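Local structure of restriction endonuclease PacI (Pseudomonas alcaligenes, 3M7K) at residues Cys4-Tyr17 against Ser21-Leu33. The protein cleaves double-stranded DNA at a rare eight-base-pair target site, as an HNH restriction endonuclease with a beta-beta-alpha-metal active site. Residues are numbered along the deposited sequence; the frame is centred on the assembly and turned at random. Where two conformers were deposited one is given.
Sequences CPRCQRNLAADEFY and SKMCKGCMTWQNL. With ZN (zinc ion), chain E; PT (platinum (II) ion), chain G; nucleotides of chain C.
A four-cysteine zinc site joins C4 and C7 of the loop 4-7 to C24 and C27 at the start of helix 25-40, all four SG atoms lying within 2.5 Å of the metal. The thiolates also accept N-H bonds from a second shell: C24 N donates to C4 SG (3.4 Å), R9 NE reaches C7 SG in the guanidinium plane (3.1 Å), and C24 SG caps the helix by accepting from C27 N. These donors would probably temper the sulfur charge. K25 N meets E15 O at 2.8 Å and 168°, while its extended side chain carries NZ to D14 O and on to a salt bridge with E70. With CG anti to the carbonyl carbon (chi1 -68°), the Y17 ring lies between K25 CG, 4.2 Å from its centroid, and the sugar of DA3 of chain C; M28 CB abuts the edge. Y17 OH donates to DA3 OP2 (2.7 Å). A leucine here would probably leave that phosphate oxygen without its hydroxyl partner and the K25 methylenes without an aromatic face. N32 OD1 accepts from adenine N6 and ND2 donates to N7, a bidentate pair. One CxxC pair in the loop and one across the helix N-cap and first turn form a Cys4 zinc site, consistent with a zinc-stapled helix positioned for base recognition.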
# COMPACT_ATOMS: atom_id res chain seq x y z
N CYS A 4 23.71 5.58 24.59
CA CYS A 4 22.35 5.01 24.71
C CYS A 4 22.27 4.16 25.97
O CYS A 4 23.08 3.24 26.14
CB CYS A 4 21.97 4.16 23.49
SG CYS A 4 20.37 3.26 23.65
N PRO A 5 21.29 4.44 26.85
CA PRO A 5 21.22 3.75 28.14
C PRO A 5 20.84 2.27 28.00
O PRO A 5 20.98 1.52 28.95
CB PRO A 5 20.14 4.52 28.89
CG PRO A 5 19.27 5.06 27.82
CD PRO A 5 20.18 5.41 26.69
N ARG A 6 20.39 1.87 26.81
CA ARG A 6 19.96 0.49 26.58
C ARG A 6 21.07 -0.40 25.99
O ARG A 6 21.37 -1.46 26.54
CB ARG A 6 18.68 0.44 25.74
CG ARG A 6 18.26 -0.96 25.34
CD ARG A 6 17.45 -1.65 26.41
NE ARG A 6 16.03 -1.72 26.04
CZ ARG A 6 15.31 -2.84 26.04
NH1 ARG A 6 15.86 -3.98 26.42
NH2 ARG A 6 14.04 -2.80 25.68
N CYS A 7 21.69 0.04 24.88
CA CYS A 7 22.80 -0.71 24.27
C CYS A 7 24.18 -0.30 24.80
O CYS A 7 25.14 -1.04 24.61
CB CYS A 7 22.79 -0.59 22.74
SG CYS A 7 22.97 1.09 22.12
N GLN A 8 24.27 0.86 25.44
CA GLN A 8 25.53 1.43 25.96
C GLN A 8 26.45 2.00 24.88
O GLN A 8 27.59 2.39 25.17
CB GLN A 8 26.30 0.42 26.85
CG GLN A 8 25.47 -0.21 27.95
CD GLN A 8 25.17 0.75 29.06
OE1 GLN A 8 25.93 0.86 30.03
NE2 GLN A 8 24.06 1.47 28.94
N ARG A 9 25.97 2.07 23.64
CA ARG A 9 26.79 2.59 22.55
C ARG A 9 26.92 4.10 22.61
O ARG A 9 25.99 4.80 23.02
CB ARG A 9 26.26 2.17 21.19
CG ARG A 9 26.39 0.68 20.89
CD ARG A 9 25.83 0.35 19.53
NE ARG A 9 24.44 0.81 19.38
CZ ARG A 9 23.84 1.00 18.21
NH1 ARG A 9 24.50 0.78 17.09
NH2 ARG A 9 22.58 1.43 18.17
N ASN A 10 28.11 4.59 22.24
CA ASN A 10 28.32 6.01 22.04
C ASN A 10 27.89 6.37 20.62
O ASN A 10 28.40 5.79 19.65
CB ASN A 10 29.78 6.36 22.33
CG ASN A 10 30.17 6.03 23.76
OD1 ASN A 10 29.53 6.49 24.70
ND2 ASN A 10 31.20 5.22 23.92
N LEU A 11 26.91 7.28 20.51
CA LEU A 11 26.22 7.57 19.23
C LEU A 11 25.89 9.04 18.98
O LEU A 11 25.61 9.78 19.92
CB LEU A 11 24.88 6.82 19.17
CG LEU A 11 24.79 5.34 19.48
CD1 LEU A 11 23.35 4.97 19.72
CD2 LEU A 11 25.38 4.52 18.35
N ALA A 12 25.85 9.43 17.71
CA ALA A 12 25.43 10.79 17.32
C ALA A 12 23.95 11.06 17.52
O ALA A 12 23.13 10.13 17.59
CB ALA A 12 25.80 11.06 15.90
N ALA A 13 23.60 12.35 17.56
CA ALA A 13 22.21 12.79 17.69
C ALA A 13 21.27 12.13 16.67
O ALA A 13 20.12 11.86 17.01
CB ALA A 13 22.13 14.29 17.57
N ASP A 14 21.74 11.88 15.45
CA ASP A 14 20.88 11.30 14.38
C ASP A 14 20.53 9.81 14.61
O ASP A 14 19.74 9.23 13.87
CB ASP A 14 21.45 11.56 12.97
CG ASP A 14 22.77 10.85 12.71
OD1 ASP A 14 23.44 10.42 13.66
OD2 ASP A 14 23.16 10.71 11.52
N GLU A 15 21.12 9.21 15.64
CA GLU A 15 20.77 7.83 16.01
C GLU A 15 19.68 7.82 17.11
O GLU A 15 19.22 6.76 17.53
CB GLU A 15 22.02 7.07 16.44
CG GLU A 15 21.97 5.58 16.15
CD GLU A 15 21.84 5.25 14.68
OE1 GLU A 15 21.21 4.23 14.36
OE2 GLU A 15 22.36 6.02 13.83
N PHE A 16 19.25 9.02 17.53
CA PHE A 16 18.18 9.16 18.51
C PHE A 16 16.91 9.81 17.94
O PHE A 16 16.95 10.47 16.90
CB PHE A 16 18.70 9.97 19.72
CG PHE A 16 19.78 9.26 20.50
CD1 PHE A 16 21.13 9.51 20.25
CD2 PHE A 16 19.45 8.32 21.47
CE1 PHE A 16 22.14 8.83 20.95
CE2 PHE A 16 20.44 7.64 22.18
CZ PHE A 16 21.79 7.90 21.93
N TYR A 17 15.78 9.63 18.63
CA TYR A 17 14.50 10.23 18.23
C TYR A 17 14.35 11.69 18.66
O TYR A 17 14.98 12.12 19.62
CB TYR A 17 13.34 9.44 18.83
CG TYR A 17 13.19 8.05 18.26
CD1 TYR A 17 13.51 6.93 19.03
CD2 TYR A 17 12.71 7.85 16.96
CE1 TYR A 17 13.36 5.64 18.52
CE2 TYR A 17 12.56 6.55 16.43
CZ TYR A 17 12.88 5.46 17.23
OH TYR A 17 12.74 4.19 16.75
N SER A 21 11.56 9.81 23.70
CA SER A 21 12.20 8.48 23.83
C SER A 21 13.67 8.59 24.25
O SER A 21 14.40 9.47 23.77
CB SER A 21 12.09 7.67 22.53
OG SER A 21 10.81 7.07 22.37
N LYS A 22 14.09 7.70 25.15
CA LYS A 22 15.47 7.62 25.63
C LYS A 22 16.29 6.54 24.91
O LYS A 22 17.53 6.57 24.93
CB LYS A 22 15.50 7.36 27.14
CG LYS A 22 14.93 8.50 27.99
CD LYS A 22 14.63 8.02 29.41
CE LYS A 22 14.12 9.16 30.29
NZ LYS A 22 13.87 8.72 31.69
N MET A 23 15.60 5.57 24.30
CA MET A 23 16.23 4.51 23.50
C MET A 23 16.74 5.03 22.13
O MET A 23 16.11 5.90 21.53
CB MET A 23 15.26 3.29 23.32
CG MET A 23 13.79 3.60 22.90
SD MET A 23 12.64 2.16 22.70
CE MET A 23 12.74 1.51 24.37
N CYS A 24 17.88 4.52 21.66
CA CYS A 24 18.33 4.84 20.32
C CYS A 24 17.45 4.13 19.26
O CYS A 24 16.66 3.22 19.60
CB CYS A 24 19.81 4.49 20.13
SG CYS A 24 20.17 2.74 19.89
N LYS A 25 17.58 4.53 18.00
CA LYS A 25 16.76 3.95 16.93
C LYS A 25 17.02 2.44 16.80
O LYS A 25 16.10 1.67 16.56
CB LYS A 25 17.01 4.66 15.58
CG LYS A 25 16.53 6.14 15.52
CD LYS A 25 17.09 6.85 14.28
CE LYS A 25 16.43 8.20 14.03
NZ LYS A 25 17.00 8.83 12.79
N GLY A 26 18.27 2.02 16.97
CA GLY A 26 18.64 0.60 16.86
C GLY A 26 17.97 -0.25 17.93
O GLY A 26 17.44 -1.35 17.65
N CYS A 27 17.97 0.26 19.15
CA CYS A 27 17.35 -0.44 20.27
C CYS A 27 15.83 -0.51 20.11
O CYS A 27 15.22 -1.56 20.35
CB CYS A 27 17.72 0.21 21.60
SG CYS A 27 19.41 -0.15 22.21
N MET A 28 15.21 0.60 19.73
CA MET A 28 13.76 0.64 19.53
C MET A 28 13.37 -0.25 18.34
O MET A 28 12.40 -0.99 18.42
CB MET A 28 13.28 2.09 19.36
CG MET A 28 11.80 2.28 19.03
SD MET A 28 10.68 2.34 20.45
CE MET A 28 10.51 0.59 20.86
N THR A 29 14.14 -0.20 17.25
CA THR A 29 13.83 -1.05 16.11
C THR A 29 14.01 -2.54 16.46
O THR A 29 13.18 -3.36 16.08
CB THR A 29 14.59 -0.65 14.84
OG1 THR A 29 14.25 0.70 14.53
CG2 THR A 29 14.16 -1.51 13.67
N TRP A 30 15.06 -2.88 17.21
CA TRP A 30 15.23 -4.26 17.67
C TRP A 30 14.07 -4.74 18.54
O TRP A 30 13.59 -5.87 18.37
CB TRP A 30 16.56 -4.47 18.40
CG TRP A 30 16.64 -5.82 19.10
CD1 TRP A 30 16.62 -6.04 20.45
CD2 TRP A 30 16.73 -7.10 18.48
NE1 TRP A 30 16.71 -7.40 20.70
CE2 TRP A 30 16.78 -8.07 19.51
CE3 TRP A 30 16.77 -7.54 17.14
CZ2 TRP A 30 16.87 -9.45 19.26
CZ3 TRP A 30 16.88 -8.91 16.89
CH2 TRP A 30 16.93 -9.84 17.95
N GLN A 31 13.64 -3.90 19.48
CA GLN A 31 12.50 -4.21 20.36
C GLN A 31 11.24 -4.48 19.52
O GLN A 31 10.53 -5.47 19.75
CB GLN A 31 12.25 -3.04 21.34
CG GLN A 31 11.10 -3.23 22.34
CD GLN A 31 10.88 -2.01 23.28
OE1 GLN A 31 9.74 -1.67 23.63
NE2 GLN A 31 11.98 -1.36 23.70
N ASN A 32 11.01 -3.63 18.52
CA ASN A 32 9.85 -3.78 17.65
C ASN A 32 9.94 -5.07 16.85
O ASN A 32 8.96 -5.79 16.72
CB ASN A 32 9.72 -2.58 16.70
CG ASN A 32 9.14 -1.35 17.40
OD1 ASN A 32 8.28 -1.46 18.28
ND2 ASN A 32 9.61 -0.17 17.00
N LEU A 33 11.12 -5.34 16.30
CA LEU A 33 11.35 -6.53 15.49
C LEU A 33 11.02 -7.78 16.31
O LEU A 33 10.29 -8.65 15.83
CB LEU A 33 12.80 -6.55 14.98
CG LEU A 33 13.19 -7.60 13.93
CD1 LEU A 33 14.39 -7.13 13.14
CD2 LEU A 33 13.50 -8.92 14.62
ZN ZN E . 20.63 1.78 21.93
PT PT G . 11.09 3.37 22.24
P DA C 3 9.76 4.97 14.58
OP1 DA C 3 10.28 5.93 13.57
OP2 DA C 3 10.65 3.88 15.08
O5' DA C 3 9.23 5.74 15.86
C5' DA C 3 8.78 7.07 15.78
C4' DA C 3 8.17 7.49 17.12
O4' DA C 3 7.28 6.45 17.58
C3' DA C 3 9.13 7.69 18.29
O3' DA C 3 8.54 8.57 19.24
C2' DA C 3 9.23 6.29 18.90
C1' DA C 3 7.78 5.83 18.76
N9 DA C 3 7.61 4.38 18.62
C8 DA C 3 8.45 3.49 18.02
N7 DA C 3 8.01 2.25 18.04
C5 DA C 3 6.79 2.34 18.72
C6 DA C 3 5.80 1.40 19.08
N6 DA C 3 5.88 0.09 18.82
N1 DA C 3 4.70 1.84 19.73
C2 DA C 3 4.59 3.15 20.01
N3 DA C 3 5.44 4.13 19.72
C4 DA C 3 6.53 3.65 19.07
P DG C 4 9.33 9.82 19.86
OP1 DG C 4 9.64 10.79 18.80
OP2 DG C 4 10.45 9.27 20.63
O5' DG C 4 8.30 10.43 20.92
C5' DG C 4 6.91 10.36 20.66
C4' DG C 4 6.21 9.38 21.58
O4' DG C 4 6.79 8.06 21.50
C3' DG C 4 6.28 9.69 23.07
O3' DG C 4 5.08 10.35 23.41
C2' DG C 4 6.41 8.32 23.76
C1' DG C 4 6.20 7.38 22.59
N9 DG C 4 6.77 6.05 22.62
C8 DG C 4 8.08 5.67 22.38
N7 DG C 4 8.26 4.38 22.46
C5 DG C 4 7.00 3.88 22.76
C6 DG C 4 6.56 2.56 22.97
O6 DG C 4 7.22 1.53 22.90
N1 DG C 4 5.20 2.49 23.25
C2 DG C 4 4.35 3.58 23.33
N2 DG C 4 3.06 3.33 23.61
N3 DG C 4 4.75 4.82 23.14
C4 DG C 4 6.08 4.90 22.86